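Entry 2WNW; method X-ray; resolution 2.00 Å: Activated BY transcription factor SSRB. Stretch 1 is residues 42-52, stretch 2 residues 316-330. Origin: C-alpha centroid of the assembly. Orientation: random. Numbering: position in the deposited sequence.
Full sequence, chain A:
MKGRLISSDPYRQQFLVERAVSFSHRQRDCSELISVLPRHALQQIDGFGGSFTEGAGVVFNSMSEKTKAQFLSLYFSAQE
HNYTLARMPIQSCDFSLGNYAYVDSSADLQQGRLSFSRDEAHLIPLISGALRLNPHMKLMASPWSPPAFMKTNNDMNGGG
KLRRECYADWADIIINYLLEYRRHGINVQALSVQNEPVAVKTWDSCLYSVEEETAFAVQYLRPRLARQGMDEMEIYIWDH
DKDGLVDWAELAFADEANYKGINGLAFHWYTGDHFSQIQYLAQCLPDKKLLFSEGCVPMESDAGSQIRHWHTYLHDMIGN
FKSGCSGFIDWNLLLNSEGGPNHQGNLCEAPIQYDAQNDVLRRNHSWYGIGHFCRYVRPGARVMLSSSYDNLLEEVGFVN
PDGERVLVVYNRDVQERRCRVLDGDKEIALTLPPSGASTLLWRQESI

Stretch 1, residues 42-52: LQQIDGFGGSF
Stretch 2 316-330: DMIGNFKSGCSGFID

The most unusual feature of this contact is the way one side-chain amide bridges the last helical turn and the segment after it. NE2 of Gln-43 donates to O of Phe-321 (2.9 Å) and to O of Cys-325 (3.0 Å), both nearly linear, so both of its protons are spent on carbonyls flanking the turn that follows the helix. That turn is a Schellman motif: Gly-324 has phi/psi 118/7, where a CB would jam against the preceding carbonyl, and N of Cys-325 reaches back to O of Asn-320 (3.0 Å). Gln-43 makes this reach with chi1 p and chi2 m (87°, -82°); a water lies 2.8 Å from OE1 of Gln-43 and 3.0 Å from O of Lys-322, linking the side chain to the end of the helix.

Beyond the turn the chains run parallel, the strands that pair Phe-48 with Phe-328 (CA-CA 4.7 Å) and Gly-49 with Ile-329 (CA-CA 4.8 Å) crossing at -28°. Ahead of the paired residues, N of Asp-46 donates to O of Ser-326 (2.6 Å). N of Phe-328 then donates to O of Gly-47 (3.1 Å), N of Gly-49 weakly to O of Phe-328 (2.9 Å, 130°), and N of Asp-330 to O of Gly-49 (2.8 Å). At the far end the hydroxyl takes over: OG of Ser-51 (chi1 m) donates to O of Asp-330 (2.7 Å).

Phe-48 (m, chi2 75°) and Phe-328 (t, 87°) share a sheet face. CD2 of Phe-48 lies 3.7 Å from CB of Phe-328, and CE2 of Phe-48 lies 3.5 Å from CE2 of Phe-321 (m, -64°), the ring planes inclined obliquely at 46°. CE of Met-317 (m, t, p) approaches the Phe-48 ring edge, 4.0 Å from CD2 of Phe-48. Met-317 and Phe-321 thus carry the helix onto Phe-48, and CE1 of Phe-321 also lies 3.9 Å from CG2 of Ile-45.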

ATOM      1  N   LEU A  42      11.420  -6.114   7.515  1.00 20.90           N
ATOM      2  CA  LEU A  42      10.168  -6.800   7.247  1.00 19.76           C
ATOM      3  C   LEU A  42      10.446  -8.235   6.784  1.00 19.89           C
ATOM      4  O   LEU A  42      11.276  -8.925   7.386  1.00 19.98           O
ATOM      5  CB  LEU A  42       9.356  -5.999   6.221  1.00 18.61           C
ATOM      6  CG  LEU A  42       9.100  -4.546   6.667  1.00 19.50           C
ATOM      7  CD1 LEU A  42       8.334  -3.785   5.597  1.00 19.16           C
ATOM      8  CD2 LEU A  42       8.326  -4.540   7.980  1.00 20.91           C
ATOM      9  N   GLN A  43       9.781  -8.691   5.726  1.00 18.91           N
ATOM     10  CA  GLN A  43       9.970 -10.068   5.267  1.00 18.50           C
ATOM     11  C   GLN A  43      11.305 -10.349   4.582  1.00 18.83           C
ATOM     12  O   GLN A  43      11.936  -9.449   4.026  1.00 19.06           O
ATOM     13  CB  GLN A  43       8.831 -10.487   4.326  1.00 17.62           C
ATOM     14  CG  GLN A  43       9.060 -10.144   2.857  1.00 17.09           C
ATOM     15  CD  GLN A  43       8.709  -8.707   2.508  1.00 17.05           C
ATOM     16  OE1 GLN A  43       8.551  -7.859   3.384  1.00 17.15           O
ATOM     17  NE2 GLN A  43       8.593  -8.428   1.214  1.00 16.12           N
ATOM     18  N   GLN A  44      11.717 -11.616   4.619  1.00 18.39           N
ATOM     19  CA  GLN A  44      12.966 -12.044   3.997  1.00 18.04           C
ATOM     20  C   GLN A  44      12.692 -12.490   2.564  1.00 19.00           C
ATOM     21  O   GLN A  44      11.662 -13.106   2.284  1.00 20.02           O
ATOM     22  CB  GLN A  44      13.583 -13.204   4.784  1.00 19.26           C
ATOM     23  CG  GLN A  44      15.013 -13.524   4.388  1.00 20.19           C
ATOM     24  CD  GLN A  44      15.693 -14.470   5.367  1.00 24.11           C
ATOM     25  OE1 GLN A  44      16.877 -14.321   5.667  1.00 26.85           O
ATOM     26  NE2 GLN A  44      14.948 -15.449   5.863  1.00 22.45           N
ATOM     27  N   ILE A  45      13.610 -12.181   1.657  1.00 18.90           N
ATOM     28  CA  ILE A  45      13.439 -12.563   0.263  1.00 19.68           C
ATOM     29  C   ILE A  45      14.479 -13.610  -0.134  1.00 20.62           C
ATOM     30  O   ILE A  45      15.597 -13.614   0.383  1.00 19.59           O
ATOM     31  CB  ILE A  45      13.509 -11.314  -0.659  1.00 21.09           C
ATOM     32  CG1 ILE A  45      14.914 -10.712  -0.662  1.00 21.25           C
ATOM     33  CG2 ILE A  45      12.517 -10.255  -0.161  1.00 18.82           C
ATOM     34  CD1 ILE A  45      15.792 -11.231  -1.778  1.00 21.83           C
ATOM     35  N   ASP A  46      14.099 -14.498  -1.047  1.00 17.46           N
ATOM     36  CA  ASP A  46      14.984 -15.572  -1.482  1.00 18.26           C
ATOM     37  C   ASP A  46      15.830 -15.292  -2.720  1.00 16.53           C
ATOM     38  O   ASP A  46      16.783 -16.027  -2.992  1.00 17.27           O
ATOM     39  CB  ASP A  46      14.171 -16.855  -1.700  1.00 19.20           C
ATOM     40  CG  ASP A  46      13.435 -17.296  -0.444  1.00 20.54           C
ATOM     41  OD1 ASP A  46      13.911 -16.965   0.659  1.00 21.11           O
ATOM     42  OD2 ASP A  46      12.394 -17.981  -0.555  1.00 19.44           O
ATOM     43  N   GLY A  47      15.491 -14.251  -3.477  1.00 15.00           N
ATOM     44  CA  GLY A  47      16.271 -13.933  -4.660  1.00 15.45           C
ATOM     45  C   GLY A  47      15.492 -13.464  -5.880  1.00 16.26           C
ATOM     46  O   GLY A  47      14.309 -13.123  -5.789  1.00 16.22           O
ATOM     47  N   PHE A  48      16.174 -13.450  -7.025  1.00 16.40           N
ATOM     48  CA  PHE A  48      15.598 -13.019  -8.301  1.00 16.47           C
ATOM     49  C   PHE A  48      16.090 -13.930  -9.418  1.00 16.68           C
ATOM     50  O   PHE A  48      17.205 -14.454  -9.358  1.00 17.10           O
ATOM     51  CB  PHE A  48      16.027 -11.582  -8.641  1.00 16.07           C
ATOM     52  CG  PHE A  48      15.629 -10.563  -7.618  1.00 17.37           C
ATOM     53  CD1 PHE A  48      16.313 -10.464  -6.411  1.00 18.24           C
ATOM     54  CD2 PHE A  48      14.551  -9.717  -7.851  1.00 17.55           C
ATOM     55  CE1 PHE A  48      15.925  -9.534  -5.448  1.00 17.51           C
ATOM     56  CE2 PHE A  48      14.156  -8.789  -6.898  1.00 18.24           C
ATOM     57  CZ  PHE A  48      14.844  -8.696  -5.693  1.00 19.52           C
ATOM     58  N   GLY A  49      15.267 -14.110 -10.446  1.00 15.90           N
ATOM     59  CA  GLY A  49      15.670 -14.947 -11.559  1.00 14.05           C
ATOM     60  C   GLY A  49      14.649 -15.010 -12.675  1.00 15.16           C
ATOM     61  O   GLY A  49      13.706 -14.217 -12.716  1.00 15.07           O
ATOM     62  N   GLY A  50      14.852 -15.960 -13.584  1.00 15.53           N
ATOM     63  CA  GLY A  50      13.962 -16.145 -14.713  1.00 16.69           C
ATOM     64  C   GLY A  50      13.700 -17.622 -14.954  1.00 18.09           C
ATOM     65  O   GLY A  50      14.158 -18.471 -14.185  1.00 16.98           O
ATOM     66  N   SER A  51      13.001 -17.941 -16.037  1.00 17.11           N
ATOM     67  CA  SER A  51      12.659 -19.332 -16.303  1.00 16.46           C
ATOM     68  C   SER A  51      13.338 -20.024 -17.469  1.00 17.03           C
ATOM     69  O   SER A  51      13.566 -19.434 -18.527  1.00 16.43           O
ATOM     70  CB  SER A  51      11.147 -19.458 -16.482  1.00 15.50           C
ATOM     71  OG  SER A  51      10.457 -18.845 -15.408  1.00 16.63           O
ATOM     72  N   PHE A  52      13.647 -21.298 -17.250  1.00 16.48           N
ATOM     73  CA  PHE A  52      14.250 -22.151 -18.259  1.00 18.95           C
ATOM     74  C   PHE A  52      13.086 -22.941 -18.856  1.00 19.61           C
ATOM     75  O   PHE A  52      12.385 -23.648 -18.132  1.00 20.75           O
ATOM     76  CB  PHE A  52      15.224 -23.159 -17.634  1.00 18.74           C
ATOM     77  CG  PHE A  52      16.370 -22.539 -16.884  1.00 19.42           C
ATOM     78  CD1 PHE A  52      16.473 -22.686 -15.503  1.00 18.30           C
ATOM     79  CD2 PHE A  52      17.373 -21.854 -17.559  1.00 20.51           C
ATOM     80  CE1 PHE A  52      17.560 -22.162 -14.805  1.00 19.34           C
ATOM     81  CE2 PHE A  52      18.465 -21.324 -16.870  1.00 20.30           C
ATOM     82  CZ  PHE A  52      18.557 -21.481 -15.491  1.00 21.32           C
ATOM     83  N   ASP A 316       5.097  -3.792 -10.828  1.00 12.44           N
ATOM     84  CA  ASP A 316       4.683  -4.998 -10.125  1.00 13.55           C
ATOM     85  C   ASP A 316       5.715  -5.452  -9.101  1.00 14.51           C
ATOM     86  O   ASP A 316       5.362  -5.852  -7.991  1.00 14.70           O
ATOM     87  CB  ASP A 316       4.389  -6.132 -11.113  1.00 13.74           C
ATOM     88  CG  ASP A 316       3.544  -7.225 -10.488  1.00 15.17           C
ATOM     89  OD1 ASP A 316       4.095  -8.281 -10.107  1.00 16.36           O
ATOM     90  OD2 ASP A 316       2.325  -7.007 -10.356  1.00 15.38           O
ATOM     91  N   MET A 317       6.994  -5.386  -9.462  1.00 13.68           N
ATOM     92  CA  MET A 317       8.047  -5.795  -8.539  1.00 14.99           C
ATOM     93  C   MET A 317       8.063  -4.950  -7.269  1.00 14.98           C
ATOM     94  O   MET A 317       8.118  -5.483  -6.158  1.00 15.14           O
ATOM     95  CB  MET A 317       9.410  -5.716  -9.229  1.00 16.30           C
ATOM     96  CG  MET A 317       9.573  -6.727 -10.353  1.00 17.17           C
ATOM     97  SD  MET A 317      11.119  -6.517 -11.253  1.00 17.48           S
ATOM     98  CE  MET A 317      12.272  -7.374 -10.172  1.00 17.94           C
ATOM     99  N   ILE A 318       8.014  -3.632  -7.427  1.00 14.12           N
ATOM    100  CA  ILE A 318       8.025  -2.743  -6.272  1.00 13.43           C
ATOM    101  C   ILE A 318       6.818  -3.005  -5.378  1.00 14.35           C
ATOM    102  O   ILE A 318       6.957  -3.158  -4.166  1.00 13.98           O
ATOM    103  CB  ILE A 318       8.050  -1.260  -6.714  1.00 13.70           C
ATOM    104  CG1 ILE A 318       9.392  -0.957  -7.394  1.00 13.99           C
ATOM    105  CG2 ILE A 318       7.836  -0.345  -5.512  1.00 14.20           C
ATOM    106  CD1 ILE A 318       9.468   0.409  -8.055  1.00 15.03           C
ATOM    107  N   GLY A 319       5.635  -3.074  -5.979  1.00 13.89           N
ATOM    108  CA  GLY A 319       4.434  -3.329  -5.204  1.00 14.79           C
ATOM    109  C   GLY A 319       4.460  -4.662  -4.471  1.00 15.47           C
ATOM    110  O   GLY A 319       4.073  -4.747  -3.302  1.00 16.04           O
ATOM    111  N   ASN A 320       4.911  -5.709  -5.155  1.00 14.47           N
ATOM    112  CA  ASN A 320       4.979  -7.034  -4.551  1.00 14.63           C
ATOM    113  C   ASN A 320       5.872  -7.032  -3.317  1.00 15.46           C
ATOM    114  O   ASN A 320       5.461  -7.467  -2.245  1.00 15.64           O
ATOM    115  CB  ASN A 320       5.513  -8.060  -5.561  1.00 14.06           C
ATOM    116  CG  ASN A 320       4.496  -8.416  -6.629  1.00 13.31           C
ATOM    117  OD1 ASN A 320       4.809  -9.115  -7.593  1.00 16.39           O
ATOM    118  ND2 ASN A 320       3.275  -7.942  -6.459  1.00 10.88           N
ATOM    119  N   PHE A 321       7.094  -6.534  -3.464  1.00 14.58           N
ATOM    120  CA  PHE A 321       8.013  -6.521  -2.334  1.00 15.73           C
ATOM    121  C   PHE A 321       7.565  -5.617  -1.191  1.00 15.07           C
ATOM    122  O   PHE A 321       7.768  -5.949  -0.024  1.00 15.86           O
ATOM    123  CB  PHE A 321       9.423  -6.179  -2.820  1.00 15.93           C
ATOM    124  CG  PHE A 321      10.080  -7.309  -3.567  1.00 17.74           C
ATOM    125  CD1 PHE A 321      10.363  -8.511  -2.922  1.00 17.82           C
ATOM    126  CD2 PHE A 321      10.381  -7.191  -4.920  1.00 17.42           C
ATOM    127  CE1 PHE A 321      10.936  -9.579  -3.611  1.00 18.04           C
ATOM    128  CE2 PHE A 321      10.955  -8.255  -5.620  1.00 18.87           C
ATOM    129  CZ  PHE A 321      11.232  -9.451  -4.965  1.00 18.88           C
ATOM    130  N   LYS A 322       6.940  -4.487  -1.506  1.00 15.68           N
ATOM    131  CA  LYS A 322       6.457  -3.607  -0.446  1.00 17.26           C
ATOM    132  C   LYS A 322       5.321  -4.304   0.297  1.00 17.27           C
ATOM    133  O   LYS A 322       5.066  -4.022   1.467  1.00 18.44           O
ATOM    134  CB  LYS A 322       5.931  -2.288  -1.018  1.00 18.58           C
ATOM    135  CG  LYS A 322       7.010  -1.346  -1.507  1.00 25.15           C
ATOM    136  CD  LYS A 322       6.937  -0.004  -0.786  1.00 29.53           C
ATOM    137  CE  LYS A 322       7.174  -0.144   0.702  1.00 30.62           C
ATOM    138  NZ  LYS A 322       7.072   1.168   1.420  1.00 27.04           N
ATOM    139  N   SER A 323       4.649  -5.224  -0.388  1.00 15.71           N
ATOM    140  CA  SER A 323       3.512  -5.932   0.193  1.00 15.65           C
ATOM    141  C   SER A 323       3.784  -7.278   0.868  1.00 16.90           C
ATOM    142  O   SER A 323       2.853  -7.904   1.366  1.00 18.71           O
ATOM    143  CB  SER A 323       2.433  -6.108  -0.875  1.00 16.01           C
ATOM    144  OG  SER A 323       2.078  -4.843  -1.406  1.00 16.65           O
ATOM    145  N   GLY A 324       5.035  -7.731   0.873  1.00 15.26           N
ATOM    146  CA  GLY A 324       5.350  -8.987   1.541  1.00 16.46           C
ATOM    147  C   GLY A 324       5.894 -10.133   0.701  1.00 15.89           C
ATOM    148  O   GLY A 324       6.054 -11.244   1.211  1.00 15.93           O
ATOM    149  N   CYS A 325       6.188  -9.865  -0.570  1.00 16.18           N
ATOM    150  CA  CYS A 325       6.703 -10.872  -1.504  1.00 16.01           C
ATOM    151  C   CYS A 325       8.056 -11.444  -1.079  1.00 16.26           C
ATOM    152  O   CYS A 325       8.936 -10.708  -0.638  1.00 16.09           O
ATOM    153  CB  CYS A 325       6.822 -10.256  -2.903  1.00 15.63           C
ATOM    154  SG  CYS A 325       7.409 -11.383  -4.181  1.00 18.40           S
ATOM    155  N   SER A 326       8.224 -12.754  -1.238  1.00 16.04           N
ATOM    156  CA  SER A 326       9.464 -13.426  -0.840  1.00 17.50           C
ATOM    157  C   SER A 326      10.472 -13.676  -1.963  1.00 17.24           C
ATOM    158  O   SER A 326      11.572 -14.164  -1.709  1.00 18.45           O
ATOM    159  CB  SER A 326       9.137 -14.768  -0.172  1.00 18.17           C
ATOM    160  OG  SER A 326       8.525 -15.662  -1.092  1.00 19.55           O
ATOM    161  N   GLY A 327      10.107 -13.359  -3.200  1.00 16.23           N
ATOM    162  CA  GLY A 327      11.031 -13.594  -4.297  1.00 16.16           C
ATOM    163  C   GLY A 327      10.435 -13.281  -5.650  1.00 16.17           C
ATOM    164  O   GLY A 327       9.215 -13.186  -5.788  1.00 15.03           O
ATOM    165  N   PHE A 328      11.301 -13.137  -6.652  1.00 14.93           N
ATOM    166  CA  PHE A 328      10.881 -12.804  -8.006  1.00 14.65           C
ATOM    167  C   PHE A 328      11.438 -13.754  -9.059  1.00 15.81           C
ATOM    168  O   PHE A 328      12.651 -13.966  -9.144  1.00 16.47           O
ATOM    169  CB  PHE A 328      11.329 -11.373  -8.340  1.00 15.09           C
ATOM    170  CG  PHE A 328      11.209 -11.008  -9.804  1.00 16.11           C
ATOM    171  CD1 PHE A 328      10.021 -10.492 -10.315  1.00 16.24           C
ATOM    172  CD2 PHE A 328      12.290 -11.177 -10.668  1.00 16.30           C
ATOM    173  CE1 PHE A 328       9.908 -10.146 -11.664  1.00 16.44           C
ATOM    174  CE2 PHE A 328      12.190 -10.836 -12.024  1.00 17.24           C
ATOM    175  CZ  PHE A 328      10.993 -10.317 -12.520  1.00 17.37           C
ATOM    176  N   ILE A 329      10.544 -14.326  -9.858  1.00 14.67           N
ATOM    177  CA  ILE A 329      10.952 -15.200 -10.944  1.00 14.02           C
ATOM    178  C   ILE A 329      10.210 -14.786 -12.209  1.00 15.17           C
ATOM    179  O   ILE A 329       8.983 -14.893 -12.297  1.00 14.01           O
ATOM    180  CB  ILE A 329      10.650 -16.684 -10.673  1.00 14.31           C
ATOM    181  CG1 ILE A 329      11.232 -17.106  -9.318  1.00 15.37           C
ATOM    182  CG2 ILE A 329      11.291 -17.534 -11.774  1.00 16.61           C
ATOM    183  CD1 ILE A 329      10.974 -18.564  -8.971  1.00 17.84           C
ATOM    184  N   ASP A 330      10.977 -14.298 -13.176  1.00 14.65           N
ATOM    185  CA  ASP A 330      10.456 -13.870 -14.467  1.00 15.19           C
ATOM    186  C   ASP A 330      10.110 -15.132 -15.259  1.00 15.55           C
ATOM    187  O   ASP A 330      10.490 -16.237 -14.869  1.00 14.69           O
ATOM    188  CB  ASP A 330      11.539 -13.057 -15.185  1.00 14.57           C
ATOM    189  CG  ASP A 330      11.119 -12.577 -16.564  1.00 15.46           C
ATOM    190  OD1 ASP A 330       9.923 -12.272 -16.772  1.00 17.16           O
ATOM    191  OD2 ASP A 330      12.003 -12.484 -17.440  1.00 15.22           O
TER
HETATM  192  O   HOH W   1       6.681  -5.844   3.177  1.00 27.00           O
HETATM  193  O   HOH W   2      10.143 -17.725  -1.870  1.00 19.09           O